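Local coordinates for protein putative fimbrium tip subunit Fim1C (Bacteroides ovatus, PDB 4EPS) that probably forms part of the tip of fimbriae, the filamentous cell-surface appendages that mediate cell adhesion and biofilm formation, at residues A[58-63]-A[75-80]; A[46-51]-A[151-156]; A[481-486]-A[490-495]; A[385-390]-A[437-442]. All coordinates share one frame; numbering follows the deposited sequence.

From the N terminus, contact 2 opens first, on strand 45-52, and closes a long loop when the chain reaches residues 151-156 of strand 148-174. Contact 1 opens and closes within that loop, where residues 58-63 meet 75-80. The two touch directly: Leu48 of contact 2 packs on Ile60 and Ile77 of contact 1, all in the N-terminal fimbrillin-like region. Contacts 4 and 3 follow in series on the other side of the chain's centre. Contact 4 brings 385-390 to 437-442 across an intervening stretch that is largely helix, and contact 3 closes the hairpin 479-485/490-497. They also touch, through Tyr485 and Leu437. Centres of contacts 1 and 3 lie about 77 Å apart.

Contact 1. Residues A[58-63]-A[75-80]; sequences DEINNM and KPILYD
Met63, a selenomethionine, and Ile60 both point at Ile77 in this apolar contact of the fimbrillin-like region, beside a G1 beta bulge in which Asn62 and Met63 together face Leu48 of strand 45-52. Met63 has CG anti to the backbone N (chi1 -172°) and stays extended through chi2, which carries its selenium out to the 75-80 segment. The side chains of Met63 and Ile77 lie alongside each other, pointing opposite ways. SE of Met63 lies 3.7 Å from CG1 of Ile77 and 3.9 Å from CD1 of Ile77, so it runs beside the longer branch of the isoleucine. The same selenium comes within 4.0 Å of the carbonyl O of Lys75, whose side chain sets out toward 58-63 but carries its amino end away.

Ile77 turns its other branch to Ile60: methyl CD1 of Ile60 meets methyl CG2 of Ile77 at 3.9 Å, the two side chains crossing at a slant. Both isoleucines also pack on Leu48, and Ile77 touches Phe65, which joins this contact to the apolar interior. The backbones pair elsewhere, Met63 with Leu48, Ile60 with Ala50 and Ile77 with Ile13.

At the exposed border Glu59 approaches Leu78 and Asp80 only through water. Each of the two waters faces more acceptors than its two protons can serve, so not every hydrogen bond can be made at once. One can donate to OE1 of Glu59 at 3.0 Å and to the carbonyl O of Leu78 at 2.8 Å; the other can donate to OE2 of Glu59 at 2.9 Å and, weakly, to OD2 of Asp80.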
loop_
_atom_site.group_PDB
_atom_site.type_symbol
_atom_site.label_atom_id
_atom_site.label_comp_id
_atom_site.label_asym_id
_atom_site.label_seq_id
_atom_site.Cartn_x
_atom_site.Cartn_y
_atom_site.Cartn_z
ATOM N N ASP A 58 -59.478 -26.982 28.249
ATOM C CA ASP A 58 -58.875 -28.316 28.372
ATOM C C ASP A 58 -58.323 -28.820 27.054
ATOM O O ASP A 58 -57.335 -29.557 27.049
ATOM C CB ASP A 58 -59.907 -29.336 28.893
ATOM C CG ASP A 58 -60.424 -29.080 30.297
ATOM O OD1 ASP A 58 -59.604 -28.736 31.180
ATOM O OD2 ASP A 58 -61.634 -29.312 30.535
ATOM N N GLU A 59 -58.974 -28.454 25.938
ATOM C CA GLU A 59 -58.555 -28.892 24.610
ATOM C C GLU A 59 -57.299 -28.133 24.113
ATOM O O GLU A 59 -56.642 -28.650 23.221
ATOM C CB GLU A 59 -59.707 -28.761 23.586
ATOM C CG GLU A 59 -60.159 -27.331 23.305
ATOM C CD GLU A 59 -61.167 -27.156 22.185
ATOM O OE1 GLU A 59 -60.794 -27.353 21.003
ATOM O OE2 GLU A 59 -62.316 -26.760 22.487
ATOM N N ILE A 60 -57.001 -26.916 24.644
ATOM C CA ILE A 60 -55.848 -26.072 24.224
ATOM C C ILE A 60 -55.090 -25.595 25.483
ATOM O O ILE A 60 -55.149 -24.426 25.882
ATOM C CB ILE A 60 -56.263 -24.878 23.286
ATOM C CG1 ILE A 60 -57.243 -25.326 22.147
ATOM C CG2 ILE A 60 -54.994 -24.207 22.673
ATOM C CD1 ILE A 60 -58.130 -24.237 21.512
ATOM N N ASN A 61 -54.422 -26.538 26.129
ATOM C CA ASN A 61 -53.702 -26.315 27.369
ATOM C C ASN A 61 -52.292 -26.828 27.192
ATOM O O ASN A 61 -52.065 -28.037 27.246
ATOM C CB ASN A 61 -54.444 -27.026 28.533
ATOM C CG ASN A 61 -53.924 -26.701 29.914
ATOM O OD1 ASN A 61 -52.830 -26.170 30.095
ATOM N ND2 ASN A 61 -54.712 -27.008 30.928
ATOM N N ASN A 62 -51.341 -25.905 26.895
ATOM C CA ASN A 62 -49.943 -26.248 26.627
ATOM C C ASN A 62 -49.857 -27.206 25.436
ATOM O O ASN A 62 -49.165 -28.215 25.485
ATOM C CB ASN A 62 -49.232 -26.824 27.872
ATOM C CG ASN A 62 -47.746 -26.829 27.715
ATOM O OD1 ASN A 62 -47.189 -25.969 27.031
ATOM N ND2 ASN A 62 -47.071 -27.829 28.275
HETATM N N MSE A 63 -50.585 -26.893 24.363
HETATM C CA MSE A 63 -50.591 -27.729 23.173
HETATM C C MSE A 63 -49.317 -27.485 22.354
HETATM O O MSE A 63 -49.031 -26.336 22.007
HETATM C CB MSE A 63 -51.852 -27.456 22.356
HETATM C CG MSE A 63 -52.042 -28.411 21.201
HETATM SE SE MSE A 63 -53.632 -27.915 20.151
HETATM C CE MSE A 63 -54.766 -27.779 21.380
ATOM N N LYS A 75 -51.502 -31.109 16.403
ATOM C CA LYS A 75 -52.860 -31.625 16.283
ATOM C C LYS A 75 -53.766 -30.454 15.819
ATOM O O LYS A 75 -53.666 -29.358 16.378
ATOM C CB LYS A 75 -53.330 -32.263 17.598
ATOM C CG LYS A 75 -52.645 -33.595 17.893
ATOM C CD LYS A 75 -53.243 -34.283 19.113
ATOM C CE LYS A 75 -52.477 -35.523 19.504
ATOM N NZ LYS A 75 -53.067 -36.170 20.706
ATOM N N PRO A 76 -54.574 -30.636 14.746
ATOM C CA PRO A 76 -55.378 -29.512 14.235
ATOM C C PRO A 76 -56.360 -28.907 15.238
ATOM O O PRO A 76 -56.971 -29.615 16.037
ATOM C CB PRO A 76 -56.140 -30.127 13.050
ATOM C CG PRO A 76 -56.115 -31.608 13.294
ATOM C CD PRO A 76 -54.774 -31.847 13.922
ATOM N N ILE A 77 -56.452 -27.572 15.220
ATOM C CA ILE A 77 -57.425 -26.821 16.003
ATOM C C ILE A 77 -58.466 -26.385 15.003
ATOM O O ILE A 77 -58.156 -25.631 14.074
ATOM C CB ILE A 77 -56.874 -25.633 16.835
ATOM C CG1 ILE A 77 -55.648 -26.027 17.665
ATOM C CG2 ILE A 77 -57.988 -25.030 17.717
ATOM C CD1 ILE A 77 -54.757 -24.875 17.904
ATOM N N LEU A 78 -59.669 -26.913 15.152
ATOM C CA LEU A 78 -60.766 -26.612 14.249
ATOM C C LEU A 78 -61.544 -25.429 14.771
ATOM O O LEU A 78 -61.847 -25.374 15.969
ATOM C CB LEU A 78 -61.696 -27.835 14.076
ATOM C CG LEU A 78 -61.066 -29.138 13.560
ATOM C CD1 LEU A 78 -62.049 -30.286 13.661
ATOM C CD2 LEU A 78 -60.534 -28.994 12.137
ATOM N N TYR A 79 -61.879 -24.485 13.873
ATOM C CA TYR A 79 -62.661 -23.321 14.262
ATOM C C TYR A 79 -64.066 -23.735 14.684
ATOM O O TYR A 79 -64.688 -24.600 14.069
ATOM C CB TYR A 79 -62.732 -22.248 13.161
ATOM C CG TYR A 79 -63.598 -21.073 13.577
ATOM C CD1 TYR A 79 -63.122 -20.112 14.465
ATOM C CD2 TYR A 79 -64.936 -20.993 13.187
ATOM C CE1 TYR A 79 -63.935 -19.073 14.914
ATOM C CE2 TYR A 79 -65.760 -19.960 13.636
ATOM C CZ TYR A 79 -65.250 -18.994 14.488
ATOM O OH TYR A 79 -66.043 -17.961 14.916
ATOM N N ASP A 80 -64.551 -23.071 15.731
ATOM C CA ASP A 80 -65.852 -23.224 16.343
ATOM C C ASP A 80 -66.257 -21.878 16.930
ATOM O O ASP A 80 -65.388 -21.146 17.401
ATOM C CB ASP A 80 -65.757 -24.309 17.438
ATOM C CG ASP A 80 -67.036 -24.592 18.196
ATOM O OD1 ASP A 80 -68.112 -24.609 17.559
ATOM O OD2 ASP A 80 -66.953 -24.856 19.411
HETATM O O HOH W 1 -62.218 -26.038 18.714
HETATM O O HOH W 2 -63.852 -25.196 20.629
#

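Contact 2. Residues A[46-51]-A[151-156]; sequences IGLFAV and LSFQLT
Inside the beta-rich fimbrillin-like region, Leu48 of strand 45-52 meets Phe153 and Leu151 of strand 148-174 across the apolar interior. The strands are not hydrogen-bonded neighbours: the CA atoms of Leu48 and Phe153 stand 10.3 Å apart, and the contact is made by side chains.

Leu48 does most of the touching from its side, using its two methyls on different partners. Its CD1 meets CZ of Phe153 at 3.3 Å, a tight approach for two carbons, and lies 3.7 Å from CE2 of Phe153. The methyl therefore comes to the far end of the ring, obliquely rather than squarely over the face or in line with the edge, and the two side chains are nearly perpendicular. CD2 of Leu48 makes a longer contact, 4.4 Å from CD1 of Leu151. Leu48 reaches both because CG is anti to its own backbone N (chi1 179°), which extends the fork away from strand 45-52. On the opposing strand, Leu151 and Phe153 are two residues apart, and so direct their side chains to the same side of it.

Around them, Leu48 also packs on Phe65, Phe153 rests on Ala90 and Thr140, and Leu151 on Phe88 and Leu142. Strands 87-92 and 135-145 connect the two contacting strands by successive antiparallel pairing. Such packing of side chains between facing layers of strands is characteristic of a beta-sandwich core, consistent with the transthyretin-like clan to which this region belongs.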
loop_
_atom_site.group_PDB
_atom_site.type_symbol
_atom_site.label_atom_id
_atom_site.label_comp_id
_atom_site.label_asym_id
_atom_site.label_seq_id
_atom_site.Cartn_x
_atom_site.Cartn_y
_atom_site.Cartn_z
ATOM N N ILE A 46 -43.205 -24.782 20.193
ATOM C CA ILE A 46 -43.922 -23.786 20.972
ATOM C C ILE A 46 -45.072 -24.471 21.683
ATOM O O ILE A 46 -45.515 -25.535 21.265
ATOM C CB ILE A 46 -44.428 -22.590 20.110
ATOM C CG1 ILE A 46 -45.427 -23.049 19.012
ATOM C CG2 ILE A 46 -43.248 -21.758 19.554
ATOM C CD1 ILE A 46 -46.314 -22.005 18.564
ATOM N N GLY A 47 -45.563 -23.839 22.728
ATOM C CA GLY A 47 -46.731 -24.315 23.446
ATOM C C GLY A 47 -47.840 -23.303 23.268
ATOM O O GLY A 47 -47.598 -22.093 23.335
ATOM N N LEU A 48 -49.059 -23.777 23.081
ATOM C CA LEU A 48 -50.209 -22.891 22.899
ATOM C C LEU A 48 -51.240 -23.050 24.031
ATOM O O LEU A 48 -51.536 -24.175 24.440
ATOM C CB LEU A 48 -50.856 -23.225 21.540
ATOM C CG LEU A 48 -52.107 -22.421 21.132
ATOM C CD1 LEU A 48 -51.772 -20.955 20.894
ATOM C CD2 LEU A 48 -52.715 -22.975 19.871
ATOM N N PHE A 49 -51.838 -21.922 24.459
ATOM C CA PHE A 49 -52.924 -21.858 25.446
ATOM C C PHE A 49 -54.094 -21.032 24.922
ATOM O O PHE A 49 -53.883 -19.997 24.278
ATOM C CB PHE A 49 -52.447 -21.220 26.760
ATOM C CG PHE A 49 -51.418 -21.999 27.538
ATOM C CD1 PHE A 49 -50.057 -21.817 27.300
ATOM C CD2 PHE A 49 -51.804 -22.853 28.575
ATOM C CE1 PHE A 49 -49.102 -22.522 28.040
ATOM C CE2 PHE A 49 -50.848 -23.548 29.322
ATOM C CZ PHE A 49 -49.505 -23.387 29.048
ATOM N N ALA A 50 -55.323 -21.452 25.248
ATOM C CA ALA A 50 -56.543 -20.709 24.938
ATOM C C ALA A 50 -57.270 -20.463 26.250
ATOM O O ALA A 50 -57.540 -21.418 26.996
ATOM C CB ALA A 50 -57.425 -21.480 23.963
ATOM N N VAL A 51 -57.534 -19.189 26.561
ATOM C CA VAL A 51 -58.216 -18.814 27.802
ATOM C C VAL A 51 -59.599 -18.278 27.432
ATOM O O VAL A 51 -59.715 -17.329 26.655
ATOM C CB VAL A 51 -57.366 -17.813 28.623
ATOM C CG1 VAL A 51 -58.097 -17.335 29.871
ATOM C CG2 VAL A 51 -56.020 -18.433 29.001
ATOM N N LEU A 151 -53.950 -17.649 13.610
ATOM C CA LEU A 151 -53.394 -17.120 14.848
ATOM C C LEU A 151 -52.015 -16.660 14.531
ATOM O O LEU A 151 -51.192 -17.481 14.094
ATOM C CB LEU A 151 -53.356 -18.168 15.958
ATOM C CG LEU A 151 -54.605 -18.381 16.746
ATOM C CD1 LEU A 151 -54.419 -19.576 17.668
ATOM C CD2 LEU A 151 -54.990 -17.095 17.540
ATOM N N SER A 152 -51.758 -15.354 14.654
ATOM C CA SER A 152 -50.443 -14.822 14.319
ATOM C C SER A 152 -49.867 -14.170 15.570
ATOM O O SER A 152 -50.365 -13.135 16.033
ATOM C CB SER A 152 -50.539 -13.866 13.129
ATOM O OG SER A 152 -49.270 -13.363 12.768
ATOM N N PHE A 153 -48.896 -14.852 16.178
ATOM C CA PHE A 153 -48.303 -14.415 17.434
ATOM C C PHE A 153 -47.087 -13.548 17.240
ATOM O O PHE A 153 -46.252 -13.804 16.361
ATOM C CB PHE A 153 -47.888 -15.631 18.277
ATOM C CG PHE A 153 -49.037 -16.485 18.744
ATOM C CD1 PHE A 153 -49.805 -16.105 19.840
ATOM C CD2 PHE A 153 -49.387 -17.646 18.058
ATOM C CE1 PHE A 153 -50.880 -16.887 20.265
ATOM C CE2 PHE A 153 -50.473 -18.427 18.489
ATOM C CZ PHE A 153 -51.214 -18.026 19.575
ATOM N N GLN A 154 -46.957 -12.556 18.118
ATOM C CA GLN A 154 -45.755 -11.721 18.241
ATOM C C GLN A 154 -45.070 -12.185 19.537
ATOM O O GLN A 154 -45.683 -12.064 20.601
ATOM C CB GLN A 154 -46.118 -10.211 18.320
ATOM C CG GLN A 154 -46.798 -9.641 17.076
ATOM C CD GLN A 154 -45.866 -9.544 15.907
ATOM O OE1 GLN A 154 -44.665 -9.344 16.054
ATOM N NE2 GLN A 154 -46.375 -9.802 14.733
ATOM N N LEU A 155 -43.853 -12.729 19.459
ATOM C CA LEU A 155 -43.115 -13.194 20.654
ATOM C C LEU A 155 -42.068 -12.201 21.067
ATOM O O LEU A 155 -41.392 -11.638 20.195
ATOM C CB LEU A 155 -42.423 -14.552 20.419
ATOM C CG LEU A 155 -43.272 -15.752 19.977
ATOM C CD1 LEU A 155 -42.408 -17.002 19.944
ATOM C CD2 LEU A 155 -44.485 -15.982 20.915
ATOM N N THR A 156 -41.911 -11.989 22.387
ATOM C CA THR A 156 -40.874 -11.098 22.907
ATOM C C THR A 156 -39.950 -11.949 23.811
ATOM O O THR A 156 -40.433 -12.837 24.510
ATOM C CB THR A 156 -41.534 -9.891 23.608
ATOM O OG1 THR A 156 -42.478 -9.301 22.710
ATOM C CG2 THR A 156 -40.541 -8.827 24.025
#

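Contact 3. Residues A[481-486]-A[490-495]; sequences YIVTYS and GSAGTG. With SO4 (sulfate ion), chain G.
Ile482 and Gly493 pair through the backbone in an antiparallel beta hairpin, the strand segments 481-485 and 490-493 running at 154°. Two hydrogen-bonded pairs hold it. Ile482 N bonds to Gly493 O at 2.9 Å and Gly493 N to Ile482 O at 2.8 Å; Thr484 and Ser491 exchange the same two bonds. Val483 with Ala492 and Tyr485 with Gly490 form the non-hydrogen-bonded pairs between and beyond them.

Other polar bonds use side chains. A water 2.7 Å from OG1 of Thr484 also donates to Ser491 O, giving that carbonyl a second partner. OG1 of Thr494, between the backbone N and the carbonyl carbon (chi1 63°), donates to O4 of a sulfate at 2.7 Å; the ion, probably from the crystallisation liquor, is also held by Arg475.

Among apolar contacts, the Tyr481 ring lies alongside Thr494, with CE2 of Tyr481 3.6 Å from CG2 of Thr494. CB of Ala492 is 4.1 Å from CD2 of Tyr481, with CG2 of Val483 beside it. Near the turn, CD1 of Tyr485 comes 3.5 Å from CA of Gly490.

Strand 469-474 pairs with the other side of 479-485, while Val483 and Ala492 pack on helix 434-438 and Tyr485 OH bonds to the carbonyl O of Leu437 in that helix.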
loop_
_atom_site.group_PDB
_atom_site.type_symbol
_atom_site.label_atom_id
_atom_site.label_comp_id
_atom_site.label_asym_id
_atom_site.label_seq_id
_atom_site.Cartn_x
_atom_site.Cartn_y
_atom_site.Cartn_z
ATOM N N TYR A 481 10.539 -39.090 0.167
ATOM C CA TYR A 481 11.458 -38.134 -0.441
ATOM C C TYR A 481 11.993 -37.245 0.694
ATOM O O TYR A 481 11.225 -36.853 1.598
ATOM C CB TYR A 481 10.739 -37.262 -1.486
ATOM C CG TYR A 481 10.597 -37.943 -2.827
ATOM C CD1 TYR A 481 9.663 -38.956 -3.023
ATOM C CD2 TYR A 481 11.385 -37.563 -3.911
ATOM C CE1 TYR A 481 9.516 -39.574 -4.265
ATOM C CE2 TYR A 481 11.214 -38.143 -5.171
ATOM C CZ TYR A 481 10.302 -39.172 -5.331
ATOM O OH TYR A 481 10.156 -39.777 -6.551
ATOM N N ILE A 482 13.292 -36.941 0.660
ATOM C CA ILE A 482 13.943 -36.070 1.650
ATOM C C ILE A 482 14.628 -34.953 0.881
ATOM O O ILE A 482 15.122 -35.177 -0.235
ATOM C CB ILE A 482 14.928 -36.873 2.561
ATOM C CG1 ILE A 482 15.808 -37.874 1.707
ATOM C CG2 ILE A 482 14.130 -37.574 3.701
ATOM C CD1 ILE A 482 17.094 -38.514 2.455
ATOM N N VAL A 483 14.658 -33.766 1.468
ATOM C CA VAL A 483 15.186 -32.605 0.782
ATOM C C VAL A 483 16.481 -32.138 1.437
ATOM O O VAL A 483 16.589 -32.059 2.662
ATOM C CB VAL A 483 14.114 -31.465 0.713
ATOM C CG1 VAL A 483 14.690 -30.173 0.124
ATOM C CG2 VAL A 483 12.909 -31.925 -0.121
ATOM N N THR A 484 17.444 -31.813 0.582
ATOM C CA THR A 484 18.731 -31.247 0.971
ATOM C C THR A 484 18.917 -29.970 0.200
ATOM O O THR A 484 18.214 -29.730 -0.786
ATOM C CB THR A 484 19.872 -32.248 0.712
ATOM O OG1 THR A 484 19.826 -32.668 -0.660
ATOM C CG2 THR A 484 19.820 -33.439 1.680
ATOM N N TYR A 485 19.864 -29.150 0.633
ATOM C CA TYR A 485 20.085 -27.858 0.015
ATOM C C TYR A 485 21.544 -27.566 -0.230
ATOM O O TYR A 485 22.389 -27.942 0.567
ATOM C CB TYR A 485 19.574 -26.754 0.971
ATOM C CG TYR A 485 18.088 -26.810 1.234
ATOM C CD1 TYR A 485 17.176 -26.287 0.316
ATOM C CD2 TYR A 485 17.587 -27.410 2.395
ATOM C CE1 TYR A 485 15.792 -26.375 0.536
ATOM C CE2 TYR A 485 16.211 -27.475 2.639
ATOM C CZ TYR A 485 15.321 -26.970 1.700
ATOM O OH TYR A 485 13.972 -27.062 1.947
ATOM N N SER A 486 21.791 -26.800 -1.272
ATOM C CA SER A 486 23.055 -26.122 -1.508
ATOM C C SER A 486 22.745 -24.628 -1.288
ATOM O O SER A 486 21.596 -24.286 -0.967
ATOM C CB SER A 486 23.569 -26.398 -2.911
ATOM O OG SER A 486 22.719 -25.741 -3.838
ATOM N N GLY A 490 17.392 -26.366 -3.778
ATOM C CA GLY A 490 16.921 -27.485 -2.975
ATOM C C GLY A 490 16.920 -28.702 -3.901
ATOM O O GLY A 490 16.769 -28.579 -5.130
ATOM N N SER A 491 17.080 -29.888 -3.341
ATOM C CA SER A 491 17.069 -31.103 -4.156
ATOM C C SER A 491 16.252 -32.164 -3.446
ATOM O O SER A 491 16.477 -32.402 -2.258
ATOM C CB SER A 491 18.504 -31.594 -4.396
ATOM O OG SER A 491 18.496 -32.847 -5.062
ATOM N N ALA A 492 15.294 -32.781 -4.147
ATOM C CA ALA A 492 14.456 -33.841 -3.552
ATOM C C ALA A 492 15.080 -35.199 -3.882
ATOM O O ALA A 492 15.208 -35.527 -5.040
ATOM C CB ALA A 492 13.012 -33.753 -4.065
ATOM N N GLY A 493 15.521 -35.937 -2.865
ATOM C CA GLY A 493 16.158 -37.233 -3.040
ATOM C C GLY A 493 15.247 -38.346 -2.579
ATOM O O GLY A 493 14.385 -38.128 -1.733
ATOM N N THR A 494 15.479 -39.555 -3.062
ATOM C CA THR A 494 14.599 -40.680 -2.733
ATOM C C THR A 494 15.095 -41.582 -1.583
ATOM O O THR A 494 14.468 -42.612 -1.335
ATOM C CB THR A 494 14.396 -41.508 -3.999
ATOM O OG1 THR A 494 15.654 -42.050 -4.408
ATOM C CG2 THR A 494 13.764 -40.700 -5.134
ATOM N N GLY A 495 16.163 -41.197 -0.881
ATOM C CA GLY A 495 16.753 -42.057 0.154
ATOM C C GLY A 495 16.205 -41.956 1.572
ATOM O O GLY A 495 16.844 -42.423 2.512
HETATM S S SO4 G . 15.565 -44.124 -7.367
HETATM O O1 SO4 G . 16.951 -44.115 -6.884
HETATM O O2 SO4 G . 15.450 -43.208 -8.509
HETATM O O3 SO4 G . 15.144 -45.461 -7.744
HETATM O O4 SO4 G . 14.659 -43.683 -6.314
HETATM O O HOH W 3 18.205 -34.798 -1.184
#

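Contact 4. Residues A[385-390]-A[437-442]; sequences LRFLGY and LVALQD. With SO4 (sulfate ion), chain H.
The chain of helix 434-438 passes into a type I beta turn from Val438 to Gln441, and Val438 and Ala439 there meet Leu385 and Phe387 of the segment leading to helix 389-403, whose N-cap position is Leu388. Nothing is hydrogen-bonded across; the junction is two small apolar contacts.

Phe387 comes edge-on to Ala439. CB of Ala439 is 3.6 Å from both CE1 and CZ of Phe387, so the methyl lies off the CE1-CZ edge of the ring, near its plane. With CG of Phe387 anti to the carbonyl carbon (chi1 -77°), a chi2 of 17° turns that edge to Ala439. Leu385 and Val438 meet more lightly, CD2 of Leu385 lying 4.2 Å from CG1 of Val438.

At the end of the turn, Asp442 N donates to OE1 of Gln441, while NE2 of Gln441 bonds to Ser486 O, tying the turn to the hairpin of contact 3. Phe387 N is held by Tyr309 OH.

Between Leu385 and Phe387, Arg386 turns off to a sulfate, probably from the crystallisation liquor, while its NE pairs with Glu378 in a salt bridge. The guanidinium meets the ion edge-on with two bonds: NH1 of Arg386 to sulfate O4 at 2.8 Å, and NH2 of Arg386 to sulfate O3 at 2.8 Å (163°).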
loop_
_atom_site.group_PDB
_atom_site.type_symbol
_atom_site.label_atom_id
_atom_site.label_comp_id
_atom_site.label_asym_id
_atom_site.label_seq_id
_atom_site.Cartn_x
_atom_site.Cartn_y
_atom_site.Cartn_z
ATOM N N LEU A 385 8.060 -32.021 -7.601
ATOM C CA LEU A 385 8.226 -30.556 -7.568
ATOM C C LEU A 385 6.907 -29.801 -7.307
ATOM O O LEU A 385 6.932 -28.591 -7.096
ATOM C CB LEU A 385 8.866 -30.065 -8.876
ATOM C CG LEU A 385 10.332 -30.552 -9.142
ATOM C CD1 LEU A 385 10.873 -29.985 -10.457
ATOM C CD2 LEU A 385 11.267 -30.184 -7.998
ATOM N N ARG A 386 5.773 -30.508 -7.257
ATOM C CA ARG A 386 4.464 -29.865 -7.035
ATOM C C ARG A 386 4.166 -29.580 -5.564
ATOM O O ARG A 386 4.534 -30.372 -4.692
ATOM C CB ARG A 386 3.317 -30.744 -7.592
ATOM C CG ARG A 386 3.507 -31.250 -9.034
ATOM C CD ARG A 386 3.680 -30.098 -10.014
ATOM N NE ARG A 386 3.696 -30.567 -11.400
ATOM C CZ ARG A 386 4.112 -29.838 -12.423
ATOM N NH1 ARG A 386 4.616 -28.626 -12.223
ATOM N NH2 ARG A 386 4.072 -30.333 -13.653
ATOM N N PHE A 387 3.440 -28.480 -5.301
ATOM C CA PHE A 387 3.014 -28.109 -3.937
ATOM C C PHE A 387 1.797 -28.926 -3.580
ATOM O O PHE A 387 0.704 -28.611 -4.060
ATOM C CB PHE A 387 2.649 -26.620 -3.881
ATOM C CG PHE A 387 3.761 -25.609 -3.845
ATOM C CD1 PHE A 387 5.059 -25.962 -4.201
ATOM C CD2 PHE A 387 3.516 -24.304 -3.434
ATOM C CE1 PHE A 387 6.091 -25.029 -4.154
ATOM C CE2 PHE A 387 4.550 -23.366 -3.395
ATOM C CZ PHE A 387 5.830 -23.737 -3.742
ATOM N N LEU A 388 1.966 -29.986 -2.774
ATOM C CA LEU A 388 0.857 -30.909 -2.457
ATOM C C LEU A 388 0.826 -31.358 -1.013
ATOM O O LEU A 388 0.147 -32.337 -0.705
ATOM C CB LEU A 388 0.975 -32.170 -3.370
ATOM C CG LEU A 388 0.649 -31.924 -4.860
ATOM C CD1 LEU A 388 1.131 -33.076 -5.717
ATOM C CD2 LEU A 388 -0.856 -31.673 -5.059
ATOM N N GLY A 389 1.550 -30.668 -0.126
ATOM C CA GLY A 389 1.609 -31.064 1.279
ATOM C C GLY A 389 0.251 -31.135 1.959
ATOM O O GLY A 389 -0.009 -32.079 2.708
ATOM N N TYR A 390 -0.633 -30.163 1.694
ATOM C CA TYR A 390 -1.953 -30.201 2.346
ATOM C C TYR A 390 -2.716 -31.464 1.887
ATOM O O TYR A 390 -3.209 -32.239 2.729
ATOM C CB TYR A 390 -2.781 -28.925 2.116
ATOM C CG TYR A 390 -4.079 -29.059 2.884
ATOM C CD1 TYR A 390 -4.109 -28.903 4.267
ATOM C CD2 TYR A 390 -5.233 -29.532 2.257
ATOM C CE1 TYR A 390 -5.282 -29.118 4.999
ATOM C CE2 TYR A 390 -6.407 -29.767 2.980
ATOM C CZ TYR A 390 -6.423 -29.567 4.350
ATOM O OH TYR A 390 -7.561 -29.829 5.071
ATOM N N LEU A 437 9.251 -27.850 -0.080
ATOM C CA LEU A 437 10.590 -27.702 0.524
ATOM C C LEU A 437 11.613 -27.223 -0.480
ATOM O O LEU A 437 12.406 -26.345 -0.153
ATOM C CB LEU A 437 11.083 -29.025 1.134
ATOM C CG LEU A 437 10.405 -29.411 2.464
ATOM C CD1 LEU A 437 10.592 -30.918 2.731
ATOM C CD2 LEU A 437 10.909 -28.526 3.630
ATOM N N VAL A 438 11.603 -27.775 -1.693
ATOM C CA VAL A 438 12.579 -27.378 -2.721
ATOM C C VAL A 438 12.442 -25.874 -3.041
ATOM O O VAL A 438 13.462 -25.181 -3.181
ATOM C CB VAL A 438 12.435 -28.284 -3.971
ATOM C CG1 VAL A 438 13.114 -27.678 -5.211
ATOM C CG2 VAL A 438 13.011 -29.666 -3.671
ATOM N N ALA A 439 11.205 -25.354 -3.026
ATOM C CA ALA A 439 10.927 -23.941 -3.334
ATOM C C ALA A 439 11.409 -22.956 -2.247
ATOM O O ALA A 439 11.448 -21.753 -2.511
ATOM C CB ALA A 439 9.437 -23.746 -3.605
ATOM N N LEU A 440 11.787 -23.436 -1.043
ATOM C CA LEU A 440 12.356 -22.579 0.005
ATOM C C LEU A 440 13.720 -21.994 -0.396
ATOM O O LEU A 440 14.149 -20.989 0.166
ATOM C CB LEU A 440 12.531 -23.356 1.316
ATOM C CG LEU A 440 11.218 -23.816 1.987
ATOM C CD1 LEU A 440 11.517 -24.596 3.246
ATOM C CD2 LEU A 440 10.346 -22.611 2.363
ATOM N N GLN A 441 14.420 -22.651 -1.315
ATOM C CA GLN A 441 15.741 -22.173 -1.712
ATOM C C GLN A 441 15.727 -21.695 -3.161
ATOM O O GLN A 441 15.023 -22.249 -4.006
ATOM C CB GLN A 441 16.791 -23.311 -1.505
ATOM C CG GLN A 441 18.274 -22.956 -1.826
ATOM C CD GLN A 441 18.797 -21.804 -0.970
ATOM O OE1 GLN A 441 18.219 -20.718 -0.936
ATOM N NE2 GLN A 441 19.915 -22.002 -0.293
ATOM N N ASP A 442 16.512 -20.651 -3.459
ATOM C CA ASP A 442 16.668 -20.184 -4.834
ATOM C C ASP A 442 18.156 -19.879 -5.086
ATOM O O ASP A 442 18.977 -20.045 -4.182
ATOM C CB ASP A 442 15.743 -18.981 -5.143
ATOM C CG ASP A 442 16.031 -17.684 -4.391
ATOM O OD1 ASP A 442 17.108 -17.584 -3.747
ATOM O OD2 ASP A 442 15.186 -16.770 -4.450
HETATM S S SO4 H . 5.351 -27.866 -15.979
HETATM O O1 SO4 H . 6.779 -28.009 -16.283
HETATM O O2 SO4 H . 4.708 -26.939 -16.929
HETATM O O3 SO4 H . 4.718 -29.184 -16.073
HETATM O O4 SO4 H . 5.216 -27.321 -14.621
#